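Local coordinates for protein galactose mutarotase related enzyme (Lactobacillus casei, PDB 3Q1N) that probably binds carbohydrate and may interconvert sugar anomers, as aldose 1-epimerases such as galactose mutarotase do, at residues Q171-G174 with F180-G183. Sequence-based numbering, arbitrary orientation.
Sequences QRFG and FRNG
Phe173 and Arg181 run side by side and point the same way. Arg181 CD does the touching, 3.9 Å from Phe173 CB and against CG of the ring. The guanidinium comes in obliquely, Arg181 NH1 lying 3.9 Å from Phe173 CD1, and its plane is turned 71° from the ring. A bend at chi3 (-56°) brings it round beside the ring. Arg181 NE is held by the carbonyl of Pro261. Tyr238 meets the Phe173 ring edge-to-face.

Gly174 follows and carries the polar part of the contact. Its carbonyl oxygen accepts the backbone N-H of Asn182, with Asn182 N 2.9 Å from Gly174 O and the bond nearly straight at 167°. The donor sits above the carbonyl plane. Arg181 CA adds a C-H...O contact to the same oxygen. A water gives Gly174 O a second hydrogen bond and accepts one from Arg181 NH1, with a weak one from Gly183 N. The same water lies in plane at the Phe173 ring edge. Asn182 OD1 is only 3.1 Å from Gly174 O; both are acceptors, so this is no bond. Gly174 has no CB, and one placed there would run into Asn182 OD1. Asn182 OD1 instead takes the N-H of Asp184, an Asx turn spanning the corner at Gly183. With an alanine here the Asx turn is lost, which is likely to leave the Asp184 N-H without this acceptor and the corner less firmly held.

The contact ties the end of strand 171-175 to strand 181-182, just before the chain turns into 184-187, its antiparallel partner. The carbonyl of the buried Gly174, gripped by a backbone amide and a water, makes the polar part of the join. The water extends it to the arginine, whose positive charge probably helps polarise the water toward Gly174 O.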
loop_
_atom_site.group_PDB
_atom_site.type_symbol
_atom_site.label_atom_id
_atom_site.label_comp_id
_atom_site.label_asym_id
_atom_site.label_seq_id
_atom_site.Cartn_x
_atom_site.Cartn_y
_atom_site.Cartn_z
ATOM N N GLN A 171 -15.371 -1.896 9.743
ATOM C CA GLN A 171 -16.156 -1.680 8.530
ATOM C C GLN A 171 -15.228 -1.673 7.315
ATOM O O GLN A 171 -14.026 -1.348 7.437
ATOM C CB GLN A 171 -16.953 -0.360 8.633
ATOM C CG GLN A 171 -18.031 -0.338 9.752
ATOM C CD GLN A 171 -19.276 -1.136 9.401
ATOM O OE1 GLN A 171 -20.115 -0.686 8.608
ATOM N NE2 GLN A 171 -19.415 -2.327 9.995
ATOM N N ARG A 172 -15.780 -2.073 6.162
ATOM C CA ARG A 172 -15.063 -1.989 4.900
ATOM C C ARG A 172 -15.841 -1.159 3.892
ATOM O O ARG A 172 -17.082 -1.047 3.973
ATOM C CB ARG A 172 -14.840 -3.367 4.292
ATOM C CG ARG A 172 -16.095 -3.984 3.776
ATOM C CD ARG A 172 -15.919 -5.366 3.346
ATOM N NE ARG A 172 -15.159 -5.482 2.106
ATOM C CZ ARG A 172 -15.125 -6.600 1.383
ATOM N NH1 ARG A 172 -15.838 -7.662 1.763
ATOM N NH2 ARG A 172 -14.405 -6.662 0.267
ATOM N N PHE A 173 -15.119 -0.582 2.955
ATOM C CA PHE A 173 -15.743 0.062 1.811
ATOM C C PHE A 173 -16.361 -0.992 0.901
ATOM O O PHE A 173 -15.713 -1.953 0.519
ATOM C CB PHE A 173 -14.753 0.901 1.030
ATOM C CG PHE A 173 -14.370 2.143 1.723
ATOM C CD1 PHE A 173 -15.194 3.272 1.614
ATOM C CD2 PHE A 173 -13.282 2.209 2.540
ATOM C CE1 PHE A 173 -14.879 4.452 2.251
ATOM C CE2 PHE A 173 -12.984 3.373 3.221
ATOM C CZ PHE A 173 -13.779 4.497 3.063
ATOM N N GLY A 174 -17.623 -0.838 0.574
ATOM C CA GLY A 174 -18.236 -1.749 -0.363
ATOM C C GLY A 174 -17.571 -1.726 -1.740
ATOM O O GLY A 174 -17.169 -0.684 -2.230
ATOM N N PHE A 180 -13.249 -1.683 -8.083
ATOM C CA PHE A 180 -13.817 -0.361 -7.790
ATOM C C PHE A 180 -14.697 -0.434 -6.540
ATOM O O PHE A 180 -15.235 -1.462 -6.212
ATOM C CB PHE A 180 -14.695 0.165 -8.923
ATOM C CG PHE A 180 -13.958 0.422 -10.232
ATOM C CD1 PHE A 180 -13.828 -0.548 -11.194
ATOM C CD2 PHE A 180 -13.411 1.664 -10.474
ATOM C CE1 PHE A 180 -13.164 -0.274 -12.386
ATOM C CE2 PHE A 180 -12.783 1.965 -11.664
ATOM C CZ PHE A 180 -12.643 0.986 -12.627
ATOM N N ARG A 181 -14.885 0.707 -5.903
ATOM C CA ARG A 181 -15.871 0.863 -4.824
ATOM C C ARG A 181 -17.300 1.094 -5.329
ATOM O O ARG A 181 -17.502 1.718 -6.377
ATOM C CB ARG A 181 -15.457 2.026 -3.916
ATOM C CG ARG A 181 -14.084 1.834 -3.252
ATOM C CD ARG A 181 -13.784 2.877 -2.195
ATOM N NE ARG A 181 -13.876 4.226 -2.735
ATOM C CZ ARG A 181 -14.852 5.088 -2.548
ATOM N NH1 ARG A 181 -15.973 4.753 -1.894
ATOM N NH2 ARG A 181 -14.744 6.284 -3.104
ATOM N N ASN A 182 -18.265 0.635 -4.536
ATOM C CA ASN A 182 -19.670 0.881 -4.815
ATOM C C ASN A 182 -20.242 2.105 -4.103
ATOM O O ASN A 182 -21.382 2.437 -4.374
ATOM C CB ASN A 182 -20.521 -0.369 -4.492
ATOM C CG ASN A 182 -20.632 -0.672 -3.005
ATOM O OD1 ASN A 182 -20.174 0.065 -2.165
ATOM N ND2 ASN A 182 -21.312 -1.785 -2.673
ATOM N N GLY A 183 -19.473 2.730 -3.200
ATOM C CA GLY A 183 -19.912 3.890 -2.421
ATOM C C GLY A 183 -20.427 3.676 -0.994
ATOM O O GLY A 183 -20.758 4.677 -0.321
HETATM O O HOH W 1 -17.334 1.938 -1.208
#